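Local atomic coordinates of histidine acid phosphatase (Hafnia alvei, PDB entry 4ARU), a protein that belongs to branch 2 of the histidine phosphatase superfamily, with a mixed beta sheet flanked by helices and a further, largely helical region. Residues 191-197 against 211-217; 19-23 against 226-230; 10-15 against 68-73; 351-356 against 374-379; 4-8 against 389-393. All blocks are in the same frame, centred on the assembly; numbering follows the deposited sequence. Where two conformers were deposited one is given.

Contact 1: residues 191-197 against 211-217; sequences FSQAMPS and EGAVGLA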
# COMPACT_ATOMS: atom_id res chain seq x y z
N PHE A 191 15.62 15.97 -18.74
CA PHE A 191 14.85 14.80 -18.33
C PHE A 191 13.39 15.00 -18.62
O PHE A 191 12.74 14.14 -19.23
CB PHE A 191 15.12 14.53 -16.84
CG PHE A 191 14.53 13.24 -16.31
CD1 PHE A 191 15.14 12.03 -16.58
CD2 PHE A 191 13.46 13.24 -15.42
CE1 PHE A 191 14.65 10.85 -16.04
CE2 PHE A 191 12.97 12.05 -14.90
CZ PHE A 191 13.55 10.86 -15.21
N SER A 192 12.84 16.14 -18.21
CA SER A 192 11.42 16.43 -18.44
C SER A 192 11.07 16.57 -19.95
O SER A 192 10.08 15.99 -20.40
CB SER A 192 11.02 17.71 -17.70
OG SER A 192 9.64 18.05 -17.99
N GLN A 193 11.86 17.31 -20.70
CA GLN A 193 11.61 17.55 -22.12
C GLN A 193 11.71 16.25 -22.91
O GLN A 193 10.94 16.03 -23.84
CB GLN A 193 12.64 18.55 -22.65
CG GLN A 193 12.36 19.10 -24.05
CD GLN A 193 12.64 18.11 -25.16
OE1 GLN A 193 13.55 17.31 -25.06
NE2 GLN A 193 11.84 18.16 -26.24
N ALA A 194 12.68 15.43 -22.55
CA ALA A 194 12.93 14.17 -23.25
C ALA A 194 11.79 13.16 -23.10
O ALA A 194 11.63 12.29 -23.97
CB ALA A 194 14.23 13.55 -22.78
N MET A 195 11.05 13.24 -21.99
CA MET A 195 10.08 12.23 -21.61
C MET A 195 8.77 12.87 -21.17
O MET A 195 8.39 12.81 -20.01
CB MET A 195 10.61 11.33 -20.49
CG MET A 195 11.77 10.50 -20.99
SD MET A 195 12.44 9.43 -19.68
CE MET A 195 14.07 10.11 -19.53
N PRO A 196 8.04 13.42 -22.14
CA PRO A 196 6.71 13.94 -21.81
C PRO A 196 5.78 12.89 -21.23
O PRO A 196 5.88 11.70 -21.56
CB PRO A 196 6.20 14.47 -23.15
CG PRO A 196 6.92 13.66 -24.15
CD PRO A 196 8.30 13.48 -23.58
N SER A 197 4.91 13.28 -20.30
CA SER A 197 3.92 12.35 -19.76
C SER A 197 2.89 11.95 -20.81
O SER A 197 2.48 12.77 -21.66
CB SER A 197 3.19 12.96 -18.53
OG SER A 197 4.01 13.04 -17.40
N GLU A 211 3.30 6.75 -18.72
CA GLU A 211 4.61 6.77 -19.36
C GLU A 211 5.21 8.16 -19.23
O GLU A 211 4.48 9.14 -19.10
CB GLU A 211 4.50 6.45 -20.86
CG GLU A 211 3.87 5.06 -21.12
CD GLU A 211 4.78 3.89 -20.67
OE1 GLU A 211 6.01 4.05 -20.57
OE2 GLU A 211 4.26 2.77 -20.50
N GLY A 212 6.51 8.25 -19.35
CA GLY A 212 7.23 9.52 -19.28
C GLY A 212 7.93 9.78 -17.97
O GLY A 212 8.05 8.91 -17.10
N ALA A 213 8.40 11.01 -17.82
CA ALA A 213 9.31 11.35 -16.76
C ALA A 213 8.73 11.13 -15.36
O ALA A 213 9.43 10.73 -14.43
CB ALA A 213 9.74 12.78 -16.94
N VAL A 214 7.45 11.50 -15.17
CA VAL A 214 6.84 11.37 -13.85
C VAL A 214 6.71 9.89 -13.52
O VAL A 214 7.04 9.44 -12.42
CB VAL A 214 5.48 12.13 -13.73
CG1 VAL A 214 4.83 11.81 -12.40
CG2 VAL A 214 5.68 13.62 -13.91
N GLY A 215 6.17 9.11 -14.45
CA GLY A 215 6.05 7.65 -14.24
C GLY A 215 7.38 6.98 -13.97
O GLY A 215 7.49 6.16 -13.07
N LEU A 216 8.39 7.31 -14.76
CA LEU A 216 9.71 6.71 -14.57
C LEU A 216 10.33 7.16 -13.26
O LEU A 216 10.81 6.35 -12.46
CB LEU A 216 10.59 7.05 -15.75
CG LEU A 216 12.05 6.55 -15.65
CD1 LEU A 216 12.15 5.06 -15.52
CD2 LEU A 216 12.83 7.06 -16.83
N ALA A 217 10.29 8.45 -12.99
CA ALA A 217 10.82 8.97 -11.74
C ALA A 217 10.12 8.39 -10.53
O ALA A 217 10.76 8.13 -9.50
CB ALA A 217 10.76 10.48 -11.69
O HOH W 1 5.03 10.53 -16.78

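Contact 2: residues 19-23 against 226-230; sequences HGVRA and LEHAQ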
# COMPACT_ATOMS: atom_id res chain seq x y z
N HIS A 19 3.29 -5.47 1.38
CA HIS A 19 4.43 -6.32 1.69
C HIS A 19 5.65 -5.53 2.12
O HIS A 19 5.73 -4.30 2.05
CB HIS A 19 4.82 -7.16 0.45
CG HIS A 19 5.14 -6.34 -0.75
ND1 HIS A 19 6.28 -5.58 -0.89
CD2 HIS A 19 4.41 -6.14 -1.87
CE1 HIS A 19 6.24 -4.93 -2.04
NE2 HIS A 19 5.12 -5.28 -2.66
N GLY A 20 6.63 -6.26 2.62
CA GLY A 20 7.85 -5.67 3.06
C GLY A 20 8.85 -5.29 1.97
O GLY A 20 8.59 -5.35 0.80
N VAL A 21 10.00 -4.81 2.41
CA VAL A 21 11.08 -4.35 1.54
C VAL A 21 11.43 -5.45 0.58
O VAL A 21 11.73 -6.57 0.98
CB VAL A 21 12.30 -3.89 2.34
CG1 VAL A 21 13.44 -3.52 1.42
CG2 VAL A 21 11.97 -2.74 3.27
N ARG A 22 11.41 -5.10 -0.71
CA ARG A 22 11.72 -6.00 -1.80
C ARG A 22 12.75 -5.41 -2.73
O ARG A 22 12.94 -4.18 -2.79
CB ARG A 22 10.45 -6.22 -2.60
CG ARG A 22 9.77 -4.96 -3.17
CD ARG A 22 8.87 -5.20 -4.39
NE ARG A 22 8.24 -3.97 -4.85
CZ ARG A 22 8.83 -3.03 -5.58
NH1 ARG A 22 10.10 -3.20 -5.94
NH2 ARG A 22 8.17 -1.92 -5.94
N ALA A 23 13.37 -6.29 -3.49
CA ALA A 23 14.17 -5.87 -4.63
C ALA A 23 13.23 -5.24 -5.68
O ALA A 23 12.01 -5.49 -5.72
CB ALA A 23 14.90 -7.04 -5.22
N LEU A 226 13.56 2.08 -1.21
CA LEU A 226 13.78 0.66 -0.91
C LEU A 226 15.24 0.37 -0.58
O LEU A 226 15.52 -0.35 0.36
CB LEU A 226 13.28 -0.27 -2.00
CG LEU A 226 11.77 -0.29 -2.22
CD1 LEU A 226 11.33 -0.99 -3.53
CD2 LEU A 226 11.10 -0.98 -1.05
N GLU A 227 16.17 0.97 -1.32
CA GLU A 227 17.59 0.78 -1.05
C GLU A 227 17.91 1.25 0.39
O GLU A 227 18.65 0.64 1.13
CB GLU A 227 18.44 1.61 -1.99
CG GLU A 227 18.43 1.13 -3.45
CD GLU A 227 19.16 2.07 -4.39
OE1 GLU A 227 19.59 3.13 -3.92
OE2 GLU A 227 19.33 1.73 -5.59
N HIS A 228 17.33 2.39 0.74
CA HIS A 228 17.51 2.96 2.05
C HIS A 228 16.92 2.11 3.17
O HIS A 228 17.56 1.86 4.20
CB HIS A 228 16.94 4.37 2.07
CG HIS A 228 17.26 5.16 3.30
ND1 HIS A 228 18.46 5.81 3.49
CD2 HIS A 228 16.52 5.39 4.42
CE1 HIS A 228 18.43 6.45 4.65
NE2 HIS A 228 17.29 6.18 5.25
N ALA A 229 15.72 1.62 2.91
CA ALA A 229 15.05 0.75 3.87
C ALA A 229 15.74 -0.61 4.03
O ALA A 229 15.67 -1.21 5.10
CB ALA A 229 13.64 0.54 3.40
N GLN A 230 16.47 -1.03 3.00
CA GLN A 230 17.25 -2.25 2.96
C GLN A 230 18.62 -2.06 3.63
O GLN A 230 19.38 -3.03 3.85
CB GLN A 230 17.40 -2.68 1.49
CG GLN A 230 18.28 -3.89 1.25
CD GLN A 230 17.76 -5.16 1.88
OE1 GLN A 230 16.61 -5.25 2.26
NE2 GLN A 230 18.61 -6.18 1.96

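Contact 3: residues 10-15 against 68-73; sequences LERVVI and FQQQGL. Unlike the reference sequence in segment 10-15: R12 (reference Lys).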
# COMPACT_ATOMS: atom_id res chain seq x y z
N LEU A 10 -12.68 -2.89 21.67
CA LEU A 10 -12.20 -3.28 20.35
C LEU A 10 -12.60 -4.71 20.05
O LEU A 10 -12.15 -5.65 20.76
CB LEU A 10 -10.68 -3.15 20.27
CG LEU A 10 -10.06 -3.54 18.91
CD1 LEU A 10 -10.56 -2.72 17.74
CD2 LEU A 10 -8.54 -3.45 19.02
N GLU A 11 -13.49 -4.93 19.08
CA GLU A 11 -14.03 -6.28 18.82
C GLU A 11 -13.20 -7.04 17.77
O GLU A 11 -13.08 -8.25 17.85
CB GLU A 11 -15.48 -6.22 18.35
CG GLU A 11 -16.40 -5.79 19.49
CD GLU A 11 -17.84 -6.12 19.26
OE1 GLU A 11 -18.21 -6.41 18.11
OE2 GLU A 11 -18.60 -6.12 20.25
N ARG A 12 -12.67 -6.36 16.77
CA ARG A 12 -11.79 -6.98 15.81
C ARG A 12 -11.18 -6.00 14.88
O ARG A 12 -11.58 -4.84 14.83
CB ARG A 12 -12.50 -8.05 15.05
CG ARG A 12 -13.77 -7.62 14.41
CD ARG A 12 -14.40 -8.89 13.85
NE ARG A 12 -15.69 -8.66 13.18
CZ ARG A 12 -16.87 -8.63 13.77
NH1 ARG A 12 -16.98 -8.74 15.10
NH2 ARG A 12 -17.95 -8.44 13.01
N VAL A 13 -10.18 -6.47 14.15
CA VAL A 13 -9.36 -5.63 13.29
C VAL A 13 -9.19 -6.30 11.93
O VAL A 13 -9.12 -7.55 11.85
CB VAL A 13 -7.97 -5.42 13.92
CG1 VAL A 13 -7.09 -4.54 13.06
CG2 VAL A 13 -8.12 -4.79 15.28
N VAL A 14 -9.10 -5.48 10.90
CA VAL A 14 -8.74 -5.92 9.56
C VAL A 14 -7.59 -5.04 9.10
O VAL A 14 -7.72 -3.79 9.08
CB VAL A 14 -9.90 -5.82 8.57
CG1 VAL A 14 -9.44 -6.33 7.19
CG2 VAL A 14 -11.14 -6.49 9.09
N ILE A 15 -6.47 -5.64 8.75
CA ILE A 15 -5.28 -4.96 8.39
C ILE A 15 -4.98 -5.22 6.92
O ILE A 15 -4.87 -6.39 6.53
CB ILE A 15 -4.11 -5.48 9.22
CG1 ILE A 15 -4.43 -5.31 10.72
CG2 ILE A 15 -2.81 -4.78 8.86
CD1 ILE A 15 -3.40 -5.90 11.65
N PHE A 68 -2.54 -4.71 20.25
CA PHE A 68 -3.80 -5.42 20.38
C PHE A 68 -3.95 -6.12 21.74
O PHE A 68 -5.08 -6.30 22.23
CB PHE A 68 -4.01 -6.39 19.22
CG PHE A 68 -4.04 -5.69 17.86
CD1 PHE A 68 -4.68 -4.48 17.68
CD2 PHE A 68 -3.38 -6.25 16.77
CE1 PHE A 68 -4.69 -3.83 16.41
CE2 PHE A 68 -3.38 -5.61 15.53
CZ PHE A 68 -4.01 -4.40 15.37
N GLN A 69 -2.86 -6.53 22.38
CA GLN A 69 -2.89 -7.02 23.75
C GLN A 69 -3.37 -5.96 24.69
O GLN A 69 -4.15 -6.20 25.59
CB GLN A 69 -1.51 -7.42 24.22
CG GLN A 69 -1.15 -8.80 23.78
CD GLN A 69 0.32 -9.10 24.01
OE1 GLN A 69 1.17 -8.22 24.00
NE2 GLN A 69 0.61 -10.33 24.23
N GLN A 70 -2.85 -4.75 24.50
CA GLN A 70 -3.22 -3.66 25.40
C GLN A 70 -4.72 -3.36 25.30
O GLN A 70 -5.34 -3.00 26.30
CB GLN A 70 -2.39 -2.42 25.04
CG GLN A 70 -2.72 -1.19 25.91
CD GLN A 70 -2.01 0.07 25.40
OE1 GLN A 70 -2.06 0.41 24.21
NE2 GLN A 70 -1.35 0.76 26.31
N GLN A 71 -5.29 -3.59 24.11
CA GLN A 71 -6.71 -3.32 23.83
C GLN A 71 -7.59 -4.56 24.11
O GLN A 71 -8.80 -4.56 23.85
CB GLN A 71 -6.90 -2.80 22.40
CG GLN A 71 -6.06 -1.53 22.06
CD GLN A 71 -5.99 -1.17 20.57
OE1 GLN A 71 -5.62 -1.98 19.68
NE2 GLN A 71 -6.31 0.09 20.27
N GLY A 72 -7.00 -5.60 24.67
CA GLY A 72 -7.76 -6.78 25.10
C GLY A 72 -8.16 -7.75 24.01
O GLY A 72 -8.87 -8.75 24.27
N LEU A 73 -7.67 -7.49 22.80
CA LEU A 73 -8.04 -8.26 21.65
C LEU A 73 -7.24 -9.57 21.57
O LEU A 73 -7.81 -10.61 21.16
CB LEU A 73 -7.86 -7.36 20.41
CG LEU A 73 -8.48 -7.93 19.14
CD1 LEU A 73 -9.99 -8.09 19.27
CD2 LEU A 73 -8.05 -7.07 17.97
O HOH W 2 -10.90 -6.37 22.98
O HOH W 3 -10.74 -2.69 23.87

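Contact 4: residues 351-356 against 374-379; sequences SVNMVY and AGSVRL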
# COMPACT_ATOMS: atom_id res chain seq x y z
N SER A 351 -12.96 2.68 12.99
CA SER A 351 -11.85 3.63 12.93
C SER A 351 -10.84 3.14 11.88
O SER A 351 -10.69 1.92 11.69
CB SER A 351 -11.16 3.68 14.30
OG SER A 351 -10.30 4.80 14.41
N VAL A 352 -10.13 4.06 11.26
CA VAL A 352 -9.10 3.67 10.28
C VAL A 352 -7.82 4.44 10.56
O VAL A 352 -7.84 5.65 10.68
CB VAL A 352 -9.53 3.87 8.81
CG1 VAL A 352 -8.64 3.09 7.88
CG2 VAL A 352 -10.95 3.51 8.57
N ASN A 353 -6.72 3.71 10.67
CA ASN A 353 -5.40 4.33 10.81
C ASN A 353 -4.45 3.81 9.75
O ASN A 353 -4.54 2.65 9.37
CB ASN A 353 -4.77 4.02 12.17
CG ASN A 353 -5.42 4.81 13.31
OD1 ASN A 353 -6.55 4.52 13.67
ND2 ASN A 353 -4.71 5.78 13.87
N MET A 354 -3.53 4.65 9.33
CA MET A 354 -2.39 4.20 8.55
C MET A 354 -1.26 3.98 9.52
O MET A 354 -0.81 4.93 10.13
CB MET A 354 -1.98 5.23 7.48
CG MET A 354 -1.00 4.71 6.46
SD MET A 354 -1.72 3.38 5.40
CE MET A 354 -0.11 3.08 4.66
N VAL A 355 -0.78 2.74 9.61
CA VAL A 355 0.27 2.38 10.59
C VAL A 355 1.50 1.96 9.81
O VAL A 355 1.39 1.24 8.81
CB VAL A 355 -0.23 1.25 11.50
CG1 VAL A 355 0.84 0.83 12.52
CG2 VAL A 355 -1.48 1.69 12.25
N TYR A 356 2.65 2.47 10.20
CA TYR A 356 3.86 2.39 9.37
C TYR A 356 5.13 2.64 10.13
O TYR A 356 5.11 3.22 11.20
CB TYR A 356 3.75 3.42 8.24
CG TYR A 356 3.80 4.83 8.79
CD1 TYR A 356 2.69 5.42 9.37
CD2 TYR A 356 5.00 5.57 8.80
CE1 TYR A 356 2.73 6.70 9.85
CE2 TYR A 356 5.07 6.83 9.33
CZ TYR A 356 3.92 7.38 9.90
OH TYR A 356 3.98 8.63 10.45
N ALA A 374 5.50 2.35 16.29
CA ALA A 374 5.34 2.65 14.85
C ALA A 374 4.60 3.98 14.70
O ALA A 374 3.86 4.42 15.59
CB ALA A 374 4.58 1.55 14.17
N GLY A 375 4.76 4.60 13.55
CA GLY A 375 3.94 5.74 13.18
C GLY A 375 2.52 5.31 12.98
O GLY A 375 2.20 4.16 12.62
N SER A 376 1.60 6.24 13.25
CA SER A 376 0.18 5.96 13.04
C SER A 376 -0.51 7.29 12.77
O SER A 376 -0.29 8.24 13.49
CB SER A 376 -0.45 5.23 14.24
OG SER A 376 -1.82 4.88 14.05
N VAL A 377 -1.33 7.33 11.72
CA VAL A 377 -2.12 8.50 11.38
C VAL A 377 -3.58 8.08 11.38
O VAL A 377 -3.96 7.16 10.66
CB VAL A 377 -1.72 9.07 10.02
CG1 VAL A 377 -2.64 10.21 9.62
CG2 VAL A 377 -0.29 9.57 10.08
N ARG A 378 -4.40 8.75 12.17
CA ARG A 378 -5.82 8.50 12.20
C ARG A 378 -6.46 9.17 10.99
O ARG A 378 -6.19 10.35 10.72
CB ARG A 378 -6.42 9.06 13.49
CG ARG A 378 -7.72 8.38 13.88
CD ARG A 378 -8.02 8.54 15.36
NE ARG A 378 -8.14 9.94 15.74
CZ ARG A 378 -8.23 10.40 16.99
NH1 ARG A 378 -8.22 9.57 18.03
NH2 ARG A 378 -8.36 11.71 17.20
N LEU A 379 -7.30 8.46 10.28
CA LEU A 379 -7.87 8.94 9.02
C LEU A 379 -9.31 9.42 9.09
O LEU A 379 -10.21 8.81 9.68
CB LEU A 379 -7.78 7.82 7.96
CG LEU A 379 -6.36 7.29 7.76
CD1 LEU A 379 -6.37 6.15 6.73
CD2 LEU A 379 -5.43 8.37 7.27
O HOH W 4 -10.65 6.80 11.72
O HOH W 5 3.27 9.17 13.05

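Contact 5: residues 4-8 against 389-393; sequences APAGF and PDGYC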
# COMPACT_ATOMS: atom_id res chain seq x y z
N ALA A 4 -8.86 4.92 24.10
CA ALA A 4 -10.28 4.96 23.62
C ALA A 4 -11.21 5.48 24.72
O ALA A 4 -10.88 5.44 25.89
CB ALA A 4 -10.74 3.56 23.18
N PRO A 5 -12.40 5.99 24.35
CA PRO A 5 -13.34 6.48 25.32
C PRO A 5 -13.85 5.42 26.30
O PRO A 5 -13.88 4.22 25.96
CB PRO A 5 -14.51 7.01 24.49
CG PRO A 5 -14.00 7.17 23.14
CD PRO A 5 -12.85 6.22 22.96
N ALA A 6 -14.22 5.86 27.49
CA ALA A 6 -14.76 4.97 28.51
C ALA A 6 -15.81 4.08 27.91
O ALA A 6 -16.71 4.54 27.22
CB ALA A 6 -15.35 5.76 29.66
N GLY A 7 -15.71 2.79 28.18
CA GLY A 7 -16.77 1.88 27.73
C GLY A 7 -16.55 1.29 26.32
O GLY A 7 -17.25 0.37 25.93
N PHE A 8 -15.67 1.88 25.55
CA PHE A 8 -15.41 1.37 24.20
C PHE A 8 -14.65 0.06 24.28
O PHE A 8 -13.73 -0.11 25.10
CB PHE A 8 -14.63 2.39 23.37
CG PHE A 8 -15.49 3.39 22.62
CD1 PHE A 8 -16.49 4.10 23.25
CD2 PHE A 8 -15.25 3.64 21.28
CE1 PHE A 8 -17.27 5.03 22.55
CE2 PHE A 8 -16.02 4.57 20.58
CZ PHE A 8 -17.01 5.26 21.21
N PRO A 389 -15.23 13.47 16.31
CA PRO A 389 -13.98 14.19 16.25
C PRO A 389 -12.80 13.31 16.56
O PRO A 389 -11.70 13.59 16.08
CB PRO A 389 -14.13 15.27 17.34
CG PRO A 389 -15.57 15.53 17.41
CD PRO A 389 -16.29 14.26 16.95
N ASP A 390 -13.04 12.27 17.37
CA ASP A 390 -11.98 11.30 17.71
C ASP A 390 -11.93 10.11 16.77
O ASP A 390 -11.13 9.18 16.98
CB ASP A 390 -12.01 10.92 19.21
CG ASP A 390 -13.35 10.46 19.71
OD1 ASP A 390 -14.37 10.48 19.00
OD2 ASP A 390 -13.42 10.11 20.92
N GLY A 391 -12.62 10.21 15.63
CA GLY A 391 -12.30 9.36 14.50
C GLY A 391 -13.16 8.17 14.20
O GLY A 391 -12.90 7.43 13.29
N TYR A 392 -14.23 8.01 14.98
CA TYR A 392 -15.09 6.83 14.86
C TYR A 392 -16.24 7.07 13.89
O TYR A 392 -17.05 7.98 14.07
CB TYR A 392 -15.66 6.41 16.25
CG TYR A 392 -14.55 6.10 17.23
CD1 TYR A 392 -13.92 4.86 17.22
CD2 TYR A 392 -14.13 7.01 18.14
CE1 TYR A 392 -12.90 4.57 18.10
CE2 TYR A 392 -13.12 6.71 19.05
CZ TYR A 392 -12.51 5.49 18.98
OH TYR A 392 -11.46 5.25 19.87
N CYS A 393 -16.32 6.23 12.86
CA CYS A 393 -17.37 6.29 11.87
C CYS A 393 -18.42 5.24 12.21
O CYS A 393 -18.08 4.07 12.23
CB CYS A 393 -16.75 5.97 10.49
SG CYS A 393 -17.94 5.98 9.13

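Contact 1: residues 191-197 against 211-217
The loop that follows helix 191-194 packs against the start of helix 213-229, at the point where a two-stranded antiparallel hairpin (198-201 with 208-211) passes into that helix. E211 ends the second strand. Its carbonyl O receives a CA-H...O contact from S197 CA at 3.3 Å and a proton from water 1 at 2.8 Å. At G212, the N-cap residue, the CA atoms come nearest, G212 CA 4.4 Å from S197 CA; G212 CA is also 3.4 Å from P196 O. A CB here would lie only 2.3 Å from P196 O, and the phi of 103° also suits a residue without one. A213 opens the helix, and its N donates to M195 O (2.8 Å, 153°), so the first turn finds an acceptor in the loop 195-197; M195 O also accepts a hydrogen bond from N158. The A213 CB fits between M195 CB and F191 CE2, 3.9 Å from each. V214 turns aside, with CG2 3.9 Å from S197 OG, a hydroxyl that is hydrogen-bonded to N158. The N of G215 donates to water 1 (3.0 Å), which in turn gives a proton to S197 OG (2.8 Å) and so bridges the segments. L216 points at the loop, its CD2 3.7 Å from M195 SD and 4.2 Å from F191 CZ. One turn above A213, A217 CB meets the edge of the F191 ring, 4.2 Å from CE2.

Contact 2: residues 19-23 against 226-230
V21 takes the t rotamer (chi1 176°) and splays its two methyls over the end of helix 213-229. CG2 rests on A229 CB at 3.7 Å, while CG1 lies 4.2 Å from L226 CD2 and 3.7 Å from Q230 OE1. L226 answers with an m,t side chain that reaches out from the helix beneath the loop. R22 behaves differently. Its CB points away from the helix, but chi1 near 57° (p) followed by t at chi2 and chi3 brings the far end back, so that L226 CD1 sits over one face of the guanidinium, 3.5 Å from R22 NH1. That same NH1 donates to A23 O at 3.0 Å, which helps to hold the guanidinium in place. The segment belongs to the RHGxRxP signature of the histidine acid phosphatases, which lines the active site in this family. Here H19 NE2 and R22 NE both hydrogen-bond a tartaric acid molecule, probably taken up from the crystallisation liquor. H19 itself does not touch the helix; its p rotamer sets the ring so that ND1 donates to G20 O at 2.9 Å. Q230 adopts t,p, curling its amide towards the loop, and OE1 finds its hydrogen bond on T50, just before helix 51-70.

Contact 3: residues 10-15 against 68-73
L10 gives up 83 Å² to this contact and L73 gives up 76 Å², and the two leucines interlock between strand 9-18 and the end of helix 51-70. Their CD2 atoms are 3.8 Å apart. L10 CD2 also approaches Q71 OE1 (3.3 Å) and F68 CD1 (4.2 Å), while L73 CD1 reaches past it to the strand backbone, 3.4 Å from E11 O and 3.6 Å from L10 O. The place of L73 follows from how the helix ends. A Schellman motif, with L73 N bonded to F68 O (2.9 Å) and G72 N to Q69 O (3.1 Å), turns the chain at G72, whose phi is positive, and swings L73 back towards the strand. The strand too is irregular, since E11 and R12 both face R340 in a classic beta bulge. Helix 51-70 lies in the beta-alpha-beta crossover from strand 9-18 to strand 85-89, which run parallel in the sheet with strand 300-305 between them. F68, the third large contributor, uses m at chi1 to bring its ring near the strand: V13 CG2 is 3.7 Å from CE1, and I15 CD1 meets the ring edge 3.9 Å from CE2. V13 CG2 also touches L73 CD2 at 3.5 Å. At the polar margin, Q71 O accepts protons from waters 2 and 3, which reach L10 O (2.6 Å) and L10 N (2.9 Å) respectively.

Contact 4: residues 351-356 against 374-379
Apolar side chains on one face of this antiparallel strand pair form its centre: V352 CG1 lies 4.0 Å from L379 CD1, and Y356 CE1 is 4.2 Å from V377 CG2. The Y356 ring folds over G375, whose CA makes a CH-pi contact 3.9 Å from the ring centroid; a CB on G375 would fall 2.3 Å from Y356 CZ. Main-chain hydrogen bonds join strand 375-378 to the mixed sheet along strand 348-356. M354 with V377 is a hydrogen-bonded pair, N to O 2.9 Å both ways, followed by Y356 N to G375 O (3.0 Å) and L379 N to V352 O (2.9 Å). N353 with R378 and V355 with S376 are non-hydrogen-bonded pairs on the face towards helix 51-70, where N353 ND2 makes a weak bond to S376 OG (3.0 Å). At one end, water 4 links V352 N (2.8 Å) to L379 O (2.9 Å). The union thus rests chiefly on main-chain bonds, while the lack of a side chain at G375 makes room for the tyrosine ring.

Contact 5: residues 4-8 against 389-393
P5 to F8 form a type II beta turn closed by F8 N to P5 O (3.0 Å), with G7 at phi 90°, psi -16°. The facing segment, 389-393, is also irregular and bends at G391 (phi 103°). The backbones stay apart, the nearest CA atoms being A4 and D390 at 8.8 Å, so side chains bridge the gap. The turn presents F8 to Y392 in an edge-to-face pair, the F8 edge against the Y392 face, with centroids 4.9 Å apart and planes at 58°. P5 CD lies 3.5 Å from Y392 OH and 3.9 Å from Y392 CE2, and P5 CG is 3.7 Å from D390 OD2, a carboxylate hydrogen-bonded through OD1 to T388. W341 extends the aromatic group, meeting Y392 edge-to-face. Next in sequence, C393 forms a disulfide with C384, a residue of the potassium site. With no hydrogen bond across the segments and 163 Å² buried, the N-terminal turn adheres here chiefly through aromatic and proline surfaces.

In the fold
From the N terminus, contact 5 opens first and closes last, joining the N-terminal turn to the loop before strand 393-394, so its loop encloses every other contact. Contact 3 begins just after it on strand 9-18 and closes at 68-73. Contact 2 joins the loop after strand 9-18 to the end of helix 213-229, closing only at 226-230, so it crosses contact 3. Contact 1 lies within the loop of contact 2 and shares helix 213-229 with it, their centres about 24 Å apart. Contact 4 follows in series. Contacts 3 and 4 reach the same mixed sheet, and contact 4 touches contact 5, R378 NH1 lying 3.1 Å from D390 O. Contact 1 lies across the chain's centre from contacts 3 and 5.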